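Local coordinates for protein dTDP-4-dehydrorhamnose reductase (Yersinia enterocolitica, PDB 5U9C) that probably catalyses the NADPH-dependent reduction of dTDP-4-dehydro-beta-L-rhamnose to dTDP-L-rhamnose, a step of carbohydrate biosynthesis, at residues N38-S43 / F49-A54; A19-A24 / L61-E66; L101-S106 / S139-A144; L150-G155 / C200-W205. All blocks are in the same frame, centred on the assembly; numbering follows the deposited sequence. Where two conformers were deposited one is given.

In the fold
The four contacts give a worked example of how a Rossmann-like parallel sheet is clothed on both faces. Interaction 1 is the outlying one, partly buried near the edge of the sheet, and mixes a peptide carbonyl and a threonine with an aromatic ring. Interactions 2, 3 and 4 are wholly apolar and deeper. In interactions 2 and 4, helices 16-25 and 196-209 share one face of the sheet and touch each other; in interaction 3, helix 129-144 packs on the other. Strands 59-62, 100-106 and 149-154, which carry interactions 2, 3 and 4, are consecutive neighbours, so these contacts are tied through the backbone of the sheet itself.

Interaction 1. Residues N38-S43 / F49-A54; sequences NTLNLS and FSYITA
T39 and Y51 meet across the face of the tyrosine ring, and most of this contact is their work. The backbone O of T39 stands 3.7 Å from Y51 CG, above the ring plane and offset toward its rim. Further along, T39 CB makes a CH-pi contact 4.1 Å from the centroid of the Y51 ring. The carbonyl and the side chain of one residue thus share the length of the ring between them. CG anti to the backbone N (chi1 170°) carries the Y51 ring out toward T39, and chi2 of 69° turns its face to it. T39 OG1 sits in the cleft between its own N and carbonyl carbon (chi1 56°), and there it is engaged by the backbone N of E36 rather than by the tyrosine hydroxyl.

The two segments belong to the beta-alpha-beta crossover that leaves strand 31-34, runs through helix 48-55 and returns as strand 59-62, passing strand 7-11 on the way; L40 and Y51 accordingly touch T11 and L9 of that strand. One residue further along each segment the chemistry turns purely apolar. The CD1 branch of L40 meets I52 CD1 at 4.0 Å, methyl against methyl, and lies oblique to the ring at 4.3 Å from Y51 CD2.

Each segment is also braced internally. N41 OD1 accepts the backbone N of S43 in an Asx turn (2.9 Å) and S43 OG as well (2.6 Å), both from the same face of the amide. In the helix, T53 OG1 bonds to F49 O at 2.8 Å, while T53 CG2 rests over the centre of the F49 ring.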
loop_
_atom_site.group_PDB
_atom_site.type_symbol
_atom_site.label_atom_id
_atom_site.label_comp_id
_atom_site.label_asym_id
_atom_site.label_seq_id
_atom_site.Cartn_x
_atom_site.Cartn_y
_atom_site.Cartn_z
ATOM N N ASN D 38 20.450 -35.954 20.048
ATOM C CA ASN D 38 20.441 -36.482 21.424
ATOM C C ASN D 38 20.816 -35.444 22.510
ATOM O O ASN D 38 20.706 -35.751 23.692
ATOM C CB ASN D 38 21.340 -37.724 21.552
ATOM C CG ASN D 38 22.810 -37.431 21.276
ATOM O OD1 ASN D 38 23.154 -36.441 20.620
ATOM N ND2 ASN D 38 23.685 -38.308 21.763
ATOM N N THR D 39 21.282 -34.248 22.123
ATOM C CA THR D 39 21.619 -33.210 23.111
ATOM C C THR D 39 20.799 -31.911 22.923
ATOM O O THR D 39 20.433 -31.271 23.902
ATOM C CB THR D 39 23.130 -32.873 23.120
ATOM O OG1 THR D 39 23.558 -32.477 21.808
ATOM C CG2 THR D 39 23.964 -34.067 23.598
ATOM N N LEU D 40 20.516 -31.526 21.677
ATOM C CA LEU D 40 19.764 -30.302 21.396
ATOM C C LEU D 40 18.925 -30.532 20.146
ATOM O O LEU D 40 19.438 -30.920 19.094
ATOM C CB LEU D 40 20.712 -29.109 21.247
ATOM C CG LEU D 40 20.070 -27.717 21.172
ATOM C CD1 LEU D 40 21.050 -26.622 21.561
ATOM C CD2 LEU D 40 19.453 -27.448 19.808
ATOM N N ASN D 41 17.622 -30.349 20.303
ATOM C CA ASN D 41 16.648 -30.549 19.243
ATOM C C ASN D 41 15.755 -29.295 19.240
ATOM O O ASN D 41 15.175 -28.935 20.272
ATOM C CB ASN D 41 15.868 -31.832 19.557
ATOM C CG ASN D 41 14.820 -32.190 18.515
ATOM O OD1 ASN D 41 14.392 -31.353 17.699
ATOM N ND2 ASN D 41 14.365 -33.457 18.558
ATOM N N LEU D 42 15.684 -28.612 18.096
ATOM C CA LEU D 42 14.870 -27.395 17.969
ATOM C C LEU D 42 13.402 -27.653 18.276
ATOM O O LEU D 42 12.707 -26.734 18.693
ATOM C CB LEU D 42 14.996 -26.772 16.583
ATOM C CG LEU D 42 16.394 -26.308 16.163
ATOM C CD1 LEU D 42 16.319 -25.688 14.780
ATOM C CD2 LEU D 42 16.996 -25.330 17.132
ATOM N N SER D 43 12.936 -28.891 18.084
ATOM C CA SER D 43 11.542 -29.231 18.386
ATOM C C SER D 43 11.309 -29.495 19.869
ATOM O O SER D 43 10.201 -29.792 20.243
ATOM C CB SER D 43 11.082 -30.457 17.593
ATOM O OG SER D 43 11.858 -31.565 17.962
ATOM N N PHE D 49 17.743 -24.650 27.556
ATOM C CA PHE D 49 18.360 -23.816 28.586
ATOM C C PHE D 49 19.249 -24.608 29.556
ATOM O O PHE D 49 20.413 -24.235 29.780
ATOM C CB PHE D 49 17.303 -23.010 29.342
ATOM C CG PHE D 49 17.872 -22.037 30.334
ATOM C CD1 PHE D 49 18.115 -22.426 31.656
ATOM C CD2 PHE D 49 18.158 -20.728 29.957
ATOM C CE1 PHE D 49 18.641 -21.524 32.568
ATOM C CE2 PHE D 49 18.665 -19.821 30.869
ATOM C CZ PHE D 49 18.924 -20.219 32.167
ATOM N N SER D 50 18.724 -25.696 30.113
ATOM C CA SER D 50 19.507 -26.509 31.051
ATOM C C SER D 50 20.749 -27.075 30.397
ATOM O O SER D 50 21.826 -27.041 30.985
ATOM C CB SER D 50 18.686 -27.651 31.632
ATOM O OG SER D 50 17.672 -27.140 32.452
ATOM N N TYR D 51 20.599 -27.577 29.174
ATOM C CA TYR D 51 21.738 -28.157 28.441
ATOM C C TYR D 51 22.832 -27.132 28.176
ATOM O O TYR D 51 23.974 -27.336 28.568
ATOM C CB TYR D 51 21.304 -28.831 27.121
ATOM C CG TYR D 51 22.475 -29.209 26.260
ATOM C CD1 TYR D 51 23.350 -30.231 26.635
ATOM C CD2 TYR D 51 22.731 -28.521 25.085
ATOM C CE1 TYR D 51 24.462 -30.558 25.847
ATOM C CE2 TYR D 51 23.823 -28.822 24.301
ATOM C CZ TYR D 51 24.683 -29.833 24.673
ATOM O OH TYR D 51 25.745 -30.095 23.853
ATOM N N ILE D 52 22.485 -26.020 27.552
ATOM C CA ILE D 52 23.506 -25.020 27.245
ATOM C C ILE D 52 24.174 -24.401 28.485
ATOM O O ILE D 52 25.404 -24.263 28.513
ATOM C CB ILE D 52 22.970 -23.937 26.302
ATOM C CG1 ILE D 52 22.575 -24.597 24.971
ATOM C CG2 ILE D 52 24.007 -22.830 26.101
ATOM C CD1 ILE D 52 22.064 -23.619 23.936
ATOM N N THR D 53 23.394 -24.061 29.512
ATOM C CA THR D 53 23.968 -23.427 30.695
ATOM C C THR D 53 24.936 -24.353 31.418
ATOM O O THR D 53 25.954 -23.887 31.911
ATOM C CB THR D 53 22.910 -22.852 31.666
ATOM O OG1 THR D 53 21.965 -23.864 32.026
ATOM C CG2 THR D 53 22.170 -21.706 31.008
ATOM N N ALA D 54 24.630 -25.658 31.462
ATOM C CA ALA D 54 25.540 -26.635 32.089
ATOM C C ALA D 54 26.851 -26.772 31.301
ATOM O O ALA D 54 27.891 -27.064 31.902
ATOM C CB ALA D 54 24.874 -28.003 32.274
#

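Interaction 2. Residues A19-A24 / L61-E66; sequences AYVTSA and LHFAAE
V21 approaches the F63 ring obliquely. The contact is made at the far end of the ring: F63 CE2 lies 3.9 Å from V21 CG2 and 4.1 Å from V21 CB, and F63 CZ is also 4.1 Å from V21 CG2. The same ring touches I10 of strand 7-11, L104 of strand 100-106 and I203 of helix 196-209, so apolar side chains from two further strands and a helix also pack on it.

V21 serves two partners with its two methyls. With CG1 anti to the backbone N (chi1 177°), that methyl goes to L61, whose CD1 it meets at 3.8 Å, and CG2 is left to the ring. A single beta-branched residue therefore spans two positions of the chain, L61 and F63, that both send their side chains to the helix.

Helix 16-25 is the first helix of the Rossmann-like fold, and the glycines G13, G15 and G18, in the turn before it and its first turn, are consistent with the dinucleotide-binding motif of this superfamily; F63 touches residues of that pattern. The facing segment is the end of strand 59-62, the next strand after 7-11 in the sheet, and the loop that leaves it. H62, between the two contact residues, turns its imidazole to the other side of the sheet, where ND1 and NE2 are hydrogen-bonded to T11 OG1 and T87 OG1.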
loop_
_atom_site.group_PDB
_atom_site.type_symbol
_atom_site.label_atom_id
_atom_site.label_comp_id
_atom_site.label_asym_id
_atom_site.label_seq_id
_atom_site.Cartn_x
_atom_site.Cartn_y
_atom_site.Cartn_z
ATOM N N ALA D 19 29.237 -27.093 8.594
ATOM C CA ALA D 19 30.293 -28.055 8.279
ATOM C C ALA D 19 31.610 -27.329 7.968
ATOM O O ALA D 19 32.668 -27.758 8.418
ATOM C CB ALA D 19 29.879 -28.979 7.121
ATOM N N TYR D 20 31.538 -26.230 7.204
ATOM C CA TYR D 20 32.738 -25.461 6.916
ATOM C C TYR D 20 33.318 -24.902 8.233
ATOM O O TYR D 20 34.508 -25.004 8.474
ATOM C CB TYR D 20 32.468 -24.300 5.939
ATOM C CG TYR D 20 32.201 -24.647 4.460
ATOM C CD1 TYR D 20 33.246 -24.942 3.577
ATOM C CD2 TYR D 20 30.927 -24.548 3.933
ATOM C CE1 TYR D 20 32.992 -25.214 2.223
ATOM C CE2 TYR D 20 30.666 -24.806 2.592
ATOM C CZ TYR D 20 31.688 -25.132 1.739
ATOM O OH TYR D 20 31.376 -25.369 0.411
ATOM N N VAL D 21 32.465 -24.341 9.086
ATOM C CA VAL D 21 32.914 -23.741 10.344
ATOM C C VAL D 21 33.580 -24.758 11.280
ATOM O O VAL D 21 34.693 -24.523 11.748
ATOM C CB VAL D 21 31.774 -22.981 11.067
ATOM C CG1 VAL D 21 32.248 -22.443 12.407
ATOM C CG2 VAL D 21 31.300 -21.823 10.208
ATOM N N THR D 22 32.894 -25.871 11.541
ATOM C CA THR D 22 33.408 -26.949 12.402
ATOM C C THR D 22 34.789 -27.378 11.909
ATOM O O THR D 22 35.728 -27.535 12.693
ATOM C CB THR D 22 32.425 -28.160 12.423
ATOM O OG1 THR D 22 31.137 -27.736 12.918
ATOM C CG2 THR D 22 32.934 -29.275 13.307
ATOM N N SER D 23 34.910 -27.519 10.596
ATOM C CA SER D 23 36.163 -27.905 9.972
ATOM C C SER D 23 37.255 -26.842 10.177
ATOM O O SER D 23 38.356 -27.171 10.611
ATOM C CB SER D 23 35.925 -28.191 8.484
ATOM O OG SER D 23 37.132 -28.457 7.817
ATOM N N ALA D 24 36.945 -25.571 9.899
ATOM C CA ALA D 24 37.915 -24.472 10.085
ATOM C C ALA D 24 38.368 -24.354 11.552
ATOM O O ALA D 24 39.503 -23.984 11.821
ATOM C CB ALA D 24 37.325 -23.138 9.614
ATOM N N LEU D 61 27.395 -20.556 18.486
ATOM C CA LEU D 61 27.153 -20.321 17.080
ATOM C C LEU D 61 25.830 -21.026 16.797
ATOM O O LEU D 61 25.769 -22.280 16.772
ATOM C CB LEU D 61 28.269 -20.923 16.213
ATOM C CG LEU D 61 29.705 -20.557 16.599
ATOM C CD1 LEU D 61 30.657 -21.154 15.600
ATOM C CD2 LEU D 61 29.914 -19.056 16.651
ATOM N N HIS D 62 24.784 -20.240 16.583
ATOM C CA HIS D 62 23.444 -20.767 16.370
ATOM C C HIS D 62 23.070 -20.738 14.901
ATOM O O HIS D 62 22.587 -19.722 14.405
ATOM C CB HIS D 62 22.430 -20.016 17.227
ATOM C CG HIS D 62 21.031 -20.491 17.032
ATOM N ND1 HIS D 62 20.729 -21.822 16.834
ATOM C CD2 HIS D 62 19.849 -19.838 17.093
ATOM C CE1 HIS D 62 19.422 -21.955 16.716
ATOM N NE2 HIS D 62 18.864 -20.770 16.884
ATOM N N PHE D 63 23.342 -21.853 14.209
ATOM C CA PHE D 63 23.056 -21.967 12.782
ATOM C C PHE D 63 21.836 -22.848 12.488
ATOM O O PHE D 63 21.305 -22.802 11.371
ATOM C CB PHE D 63 24.257 -22.555 11.985
ATOM C CG PHE D 63 25.576 -21.843 12.178
ATOM C CD1 PHE D 63 25.667 -20.467 12.184
ATOM C CD2 PHE D 63 26.767 -22.577 12.238
ATOM C CE1 PHE D 63 26.902 -19.825 12.338
ATOM C CE2 PHE D 63 27.999 -21.943 12.358
ATOM C CZ PHE D 63 28.067 -20.563 12.402
ATOM N N ALA D 64 21.385 -23.651 13.451
ATOM C CA ALA D 64 20.237 -24.539 13.190
ATOM C C ALA D 64 18.931 -23.744 13.030
ATOM O O ALA D 64 18.692 -22.762 13.739
ATOM C CB ALA D 64 20.088 -25.582 14.295
ATOM N N ALA D 65 18.105 -24.171 12.081
ATOM C CA ALA D 65 16.832 -23.496 11.817
ATOM C C ALA D 65 16.010 -24.312 10.850
ATOM O O ALA D 65 16.556 -25.160 10.166
ATOM C CB ALA D 65 17.093 -22.137 11.198
ATOM N N GLU D 66 14.703 -24.061 10.809
ATOM C CA GLU D 66 13.859 -24.681 9.793
ATOM C C GLU D 66 13.957 -23.696 8.633
ATOM O O GLU D 66 13.453 -22.575 8.728
ATOM C CB GLU D 66 12.413 -24.839 10.241
ATOM C CG GLU D 66 11.502 -25.308 9.113
ATOM C CD GLU D 66 11.988 -26.604 8.479
ATOM O OE1 GLU D 66 12.434 -26.564 7.312
ATOM O OE2 GLU D 66 12.002 -27.630 9.181
#

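Interaction 3. Residues L101-S106 / S139-A144; sequences LLYLSS and SSVRNA
Strand 100-106 and the last turns of helix 129-144 come closest at Y103 and V141, whose CA atoms are 7.5 Å apart. Both belong to the beta-alpha-beta crossover from strand 100-106 to its neighbour 149-154 in the Rossmann-like fold. The extended strand directs L101 and Y103 to the helix, while L102 between them points to the opposite side of the sheet. On the helix, the bonds N143 N to S139 O (2.9 Å) and A144 N to S140 O (3.2 Å) keep the turn that carries V141 regular.

One valine serves two strand residues. V141 CG2 comes against the root of the Y103 side chain, 4.0 Å from Y103 CB and equally far from Y103 CG, and lies obliquely to the ring. The phenol runs on past the valine, and its OH makes a weak hydrogen bond with K134 O earlier in the same helix. Y103 and V141 also both touch T87, so helix 76-97 also borders the contact.

The leucine completes the cluster through one branch. CG of L101 is anti to its backbone N (chi1 174°), which carries the isobutyl end out toward the helix, and there L101 CD2 sits against the fork of the valine, 4.0 Å from both V141 CG1 and V141 CG2.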
loop_
_atom_site.group_PDB
_atom_site.type_symbol
_atom_site.label_atom_id
_atom_site.label_comp_id
_atom_site.label_asym_id
_atom_site.label_seq_id
_atom_site.Cartn_x
_atom_site.Cartn_y
_atom_site.Cartn_z
ATOM N N LEU D 101 27.076 -14.650 21.466
ATOM C CA LEU D 101 26.171 -15.412 20.621
ATOM C C LEU D 101 26.099 -14.916 19.195
ATOM O O LEU D 101 25.801 -13.744 18.944
ATOM C CB LEU D 101 24.765 -15.359 21.222
ATOM C CG LEU D 101 23.596 -15.964 20.437
ATOM C CD1 LEU D 101 23.795 -17.444 20.169
ATOM C CD2 LEU D 101 22.314 -15.770 21.216
ATOM N N LEU D 102 26.316 -15.826 18.259
ATOM C CA LEU D 102 26.227 -15.520 16.846
ATOM C C LEU D 102 24.971 -16.183 16.336
ATOM O O LEU D 102 24.784 -17.379 16.527
ATOM C CB LEU D 102 27.468 -16.007 16.088
ATOM C CG LEU D 102 27.474 -15.958 14.547
ATOM C CD1 LEU D 102 26.978 -14.667 13.980
ATOM C CD2 LEU D 102 28.869 -16.230 14.004
ATOM N N TYR D 103 24.096 -15.395 15.734
ATOM C CA TYR D 103 22.837 -15.889 15.169
ATOM C C TYR D 103 22.854 -15.664 13.666
ATOM O O TYR D 103 23.039 -14.543 13.204
ATOM C CB TYR D 103 21.624 -15.167 15.800
ATOM C CG TYR D 103 20.259 -15.556 15.247
ATOM C CD1 TYR D 103 19.847 -16.887 15.229
ATOM C CD2 TYR D 103 19.335 -14.589 14.838
ATOM C CE1 TYR D 103 18.592 -17.253 14.760
ATOM C CE2 TYR D 103 18.070 -14.950 14.373
ATOM C CZ TYR D 103 17.708 -16.283 14.348
ATOM O OH TYR D 103 16.470 -16.667 13.917
ATOM N N LEU D 104 22.711 -16.747 12.915
ATOM C CA LEU D 104 22.646 -16.664 11.465
ATOM C C LEU D 104 21.202 -16.348 11.073
ATOM O O LEU D 104 20.304 -17.151 11.301
ATOM C CB LEU D 104 23.068 -17.984 10.837
ATOM C CG LEU D 104 22.948 -18.078 9.308
ATOM C CD1 LEU D 104 23.889 -17.077 8.646
ATOM C CD2 LEU D 104 23.246 -19.495 8.858
ATOM N N SER D 105 20.983 -15.172 10.499
ATOM C CA SER D 105 19.634 -14.763 10.057
ATOM C C SER D 105 19.574 -14.728 8.528
ATOM O O SER D 105 20.475 -15.232 7.863
ATOM C CB SER D 105 19.187 -13.442 10.708
ATOM O OG SER D 105 17.782 -13.216 10.486
ATOM N N SER D 106 18.536 -14.098 7.980
ATOM C CA SER D 106 18.268 -14.154 6.544
ATOM C C SER D 106 17.771 -12.859 5.935
ATOM O O SER D 106 17.109 -12.049 6.580
ATOM C CB SER D 106 17.172 -15.220 6.330
ATOM O OG SER D 106 16.643 -15.244 5.013
ATOM N N SER D 139 15.025 -10.589 17.337
ATOM C CA SER D 139 14.612 -9.775 18.481
ATOM C C SER D 139 15.022 -10.460 19.786
ATOM O O SER D 139 15.610 -9.816 20.670
ATOM C CB SER D 139 13.096 -9.534 18.496
ATOM O OG SER D 139 12.646 -8.890 17.320
ATOM N N SER D 140 14.760 -11.771 19.875
ATOM C CA SER D 140 15.080 -12.554 21.082
ATOM C C SER D 140 16.563 -12.463 21.422
ATOM O O SER D 140 16.939 -12.340 22.591
ATOM C CB SER D 140 14.720 -14.028 20.884
ATOM O OG SER D 140 13.333 -14.187 20.867
ATOM N N VAL D 141 17.395 -12.519 20.390
ATOM C CA VAL D 141 18.840 -12.443 20.536
ATOM C C VAL D 141 19.264 -11.047 21.028
ATOM O O VAL D 141 19.997 -10.938 22.027
ATOM C CB VAL D 141 19.544 -12.830 19.228
ATOM C CG1 VAL D 141 21.037 -12.517 19.278
ATOM C CG2 VAL D 141 19.313 -14.310 18.930
ATOM N N ARG D 142 18.767 -9.995 20.369
ATOM C CA ARG D 142 19.107 -8.600 20.742
ATOM C C ARG D 142 18.706 -8.215 22.134
ATOM O O ARG D 142 19.501 -7.610 22.856
ATOM C CB ARG D 142 18.454 -7.567 19.814
ATOM C CG ARG D 142 19.073 -7.515 18.456
ATOM C CD ARG D 142 18.768 -6.201 17.745
ATOM N NE ARG D 142 19.230 -6.340 16.381
ATOM C CZ ARG D 142 18.546 -6.968 15.434
ATOM N NH1 ARG D 142 19.066 -7.089 14.222
ATOM N NH2 ARG D 142 17.351 -7.496 15.703
ATOM N N ASN D 143 17.456 -8.516 22.478
ATOM C CA ASN D 143 16.926 -8.220 23.789
ATOM C C ASN D 143 17.697 -8.942 24.932
ATOM O O ASN D 143 17.966 -8.340 25.956
ATOM C CB ASN D 143 15.429 -8.546 23.848
ATOM C CG ASN D 143 14.598 -7.705 22.870
ATOM O OD1 ASN D 143 15.134 -6.916 22.076
ATOM N ND2 ASN D 143 13.284 -7.905 22.898
ATOM N N ALA D 144 18.077 -10.203 24.732
ATOM C CA ALA D 144 18.794 -10.969 25.765
ATOM C C ALA D 144 20.297 -10.681 25.858
ATOM O O ALA D 144 20.820 -10.530 26.958
ATOM C CB ALA D 144 18.586 -12.460 25.539
#

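Interaction 4. Residues L150-G155 / C200-W205; sequences LIIRAG and CNFIIW
I152 reaches from strand 149-154 into the notch between F202 and I203 of helix 196-209. The helix forms the link to strand 213-217, next in the parallel sheet, and so completes a beta-alpha-beta unit of the Rossmann-like fold despite the long excursion that precedes it. The axes of 150-154 and 200-205 run nearly antiparallel, at 169°, and approach to 11.8 Å, a distance bridged by side chains alone.

The bump is the tip of the isoleucine. I152 is extended beyond CG1 (chi2 178°), and its outstretched CD1 lodges between the phenylalanine on one hand and I203 CG1, at 4.1 Å, on the other. I203 leaves the helix alongside the strand rather than facing it, but the end of its side chain comes nearer and forms that second wall. L150, two residues earlier and on the same face, adds a looser touch, with CD2 oblique to the ring.

The F202 ring continues toward strand 213-217, where it meets the F217 ring at about 40° and packs on L215. L102 of strand 100-106 touches L150, I152 and I203 and so borders the same cluster. At the ring itself the methyl comes to the rim, near the plane: I152 CD1 lies 3.9 Å from F202 CE2 and 4.0 Å from F202 CD2.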
loop_
_atom_site.group_PDB
_atom_site.type_symbol
_atom_site.label_atom_id
_atom_site.label_comp_id
_atom_site.label_asym_id
_atom_site.label_seq_id
_atom_site.Cartn_x
_atom_site.Cartn_y
_atom_site.Cartn_z
ATOM N N LEU D 150 26.128 -11.199 17.793
ATOM C CA LEU D 150 26.360 -10.853 16.398
ATOM C C LEU D 150 25.276 -11.542 15.568
ATOM O O LEU D 150 25.100 -12.772 15.642
ATOM C CB LEU D 150 27.744 -11.270 15.920
ATOM C CG LEU D 150 28.050 -10.960 14.443
ATOM C CD1 LEU D 150 27.873 -9.482 14.120
ATOM C CD2 LEU D 150 29.446 -11.410 14.051
ATOM N N ILE D 151 24.538 -10.748 14.804
ATOM C CA ILE D 151 23.494 -11.257 13.918
ATOM C C ILE D 151 23.973 -10.992 12.508
ATOM O O ILE D 151 24.284 -9.835 12.155
ATOM C CB ILE D 151 22.161 -10.547 14.173
ATOM C CG1 ILE D 151 21.609 -10.991 15.530
ATOM C CG2 ILE D 151 21.158 -10.853 13.057
ATOM C CD1 ILE D 151 20.494 -10.109 16.058
ATOM N N ILE D 152 24.086 -12.057 11.721
ATOM C CA ILE D 152 24.524 -11.951 10.336
ATOM C C ILE D 152 23.394 -12.402 9.432
ATOM O O ILE D 152 22.876 -13.526 9.565
ATOM C CB ILE D 152 25.739 -12.814 10.032
ATOM C CG1 ILE D 152 26.887 -12.498 10.994
ATOM C CG2 ILE D 152 26.165 -12.611 8.571
ATOM C CD1 ILE D 152 28.109 -13.370 10.777
ATOM N N ARG D 153 23.020 -11.542 8.505
ATOM C CA ARG D 153 21.985 -11.877 7.544
ATOM C C ARG D 153 22.663 -12.289 6.247
ATOM O O ARG D 153 23.452 -11.536 5.678
ATOM C CB ARG D 153 21.029 -10.705 7.312
ATOM C CG ARG D 153 20.320 -10.205 8.565
ATOM C CD ARG D 153 19.242 -9.182 8.227
ATOM N NE ARG D 153 18.530 -8.681 9.391
ATOM C CZ ARG D 153 18.435 -7.412 9.788
ATOM N NH1 ARG D 153 18.969 -6.405 9.092
ATOM N NH2 ARG D 153 17.728 -7.138 10.877
ATOM N N ALA D 154 22.387 -13.522 5.829
ATOM C CA ALA D 154 22.889 -14.077 4.571
ATOM C C ALA D 154 21.733 -14.118 3.577
ATOM O O ALA D 154 20.565 -14.177 3.962
ATOM C CB ALA D 154 23.433 -15.489 4.780
ATOM N N GLY D 155 22.072 -14.076 2.303
ATOM C CA GLY D 155 21.097 -14.129 1.228
ATOM C C GLY D 155 20.957 -15.573 0.755
ATOM O O GLY D 155 20.823 -16.492 1.571
ATOM N N CYS D 200 32.123 -18.438 6.240
ATOM C CA CYS D 200 32.878 -19.216 7.234
ATOM C C CYS D 200 34.145 -18.448 7.660
ATOM O O CYS D 200 34.397 -18.245 8.829
ATOM C CB CYS D 200 33.268 -20.582 6.654
ATOM S SG CYS D 200 34.336 -21.570 7.723
ATOM N N ASN D 201 34.929 -18.014 6.683
ATOM C CA ASN D 201 36.148 -17.268 6.966
ATOM C C ASN D 201 35.849 -16.005 7.787
ATOM O O ASN D 201 36.615 -15.668 8.701
ATOM C CB ASN D 201 36.876 -16.913 5.668
ATOM C CG ASN D 201 37.403 -18.152 4.929
ATOM O OD1 ASN D 201 37.702 -19.181 5.545
ATOM N ND2 ASN D 201 37.537 -18.046 3.611
ATOM N N PHE D 202 34.753 -15.321 7.453
ATOM C CA PHE D 202 34.359 -14.120 8.171
ATOM C C PHE D 202 33.985 -14.457 9.612
ATOM O O PHE D 202 34.339 -13.715 10.536
ATOM C CB PHE D 202 33.198 -13.362 7.507
ATOM C CG PHE D 202 32.730 -12.190 8.326
ATOM C CD1 PHE D 202 33.406 -10.983 8.269
ATOM C CD2 PHE D 202 31.689 -12.323 9.226
ATOM C CE1 PHE D 202 33.009 -9.907 9.047
ATOM C CE2 PHE D 202 31.304 -11.261 10.028
ATOM C CZ PHE D 202 31.957 -10.057 9.931
ATOM N N ILE D 203 33.279 -15.571 9.793
ATOM C CA ILE D 203 32.862 -16.002 11.113
ATOM C C ILE D 203 34.073 -16.307 12.014
ATOM O O ILE D 203 34.056 -15.947 13.198
ATOM C CB ILE D 203 31.891 -17.185 11.031
ATOM C CG1 ILE D 203 30.541 -16.683 10.498
ATOM C CG2 ILE D 203 31.709 -17.816 12.395
ATOM C CD1 ILE D 203 29.526 -17.768 10.236
ATOM N N ILE D 204 35.108 -16.954 11.466
ATOM C CA ILE D 204 36.320 -17.257 12.245
ATOM C C ILE D 204 36.946 -15.930 12.712
ATOM O O ILE D 204 37.330 -15.775 13.874
ATOM C CB ILE D 204 37.319 -18.105 11.424
ATOM C CG1 ILE D 204 36.694 -19.461 11.036
ATOM C CG2 ILE D 204 38.632 -18.312 12.183
ATOM C CD1 ILE D 204 36.372 -20.376 12.203
ATOM N N TRP D 205 36.997 -14.962 11.807
ATOM C CA TRP D 205 37.517 -13.638 12.125
ATOM C C TRP D 205 36.655 -12.981 13.207
ATOM O O TRP D 205 37.185 -12.396 14.151
ATOM C CB TRP D 205 37.574 -12.759 10.856
ATOM C CG TRP D 205 37.959 -11.321 11.094
ATOM C CD1 TRP D 205 39.207 -10.785 11.020
ATOM C CD2 TRP D 205 37.080 -10.239 11.453
ATOM N NE1 TRP D 205 39.166 -9.436 11.308
ATOM C CE2 TRP D 205 37.877 -9.079 11.589
ATOM C CE3 TRP D 205 35.707 -10.143 11.687
ATOM C CZ2 TRP D 205 37.341 -7.836 11.932
ATOM C CZ3 TRP D 205 35.170 -8.901 12.027
ATOM C CH2 TRP D 205 35.988 -7.766 12.146
#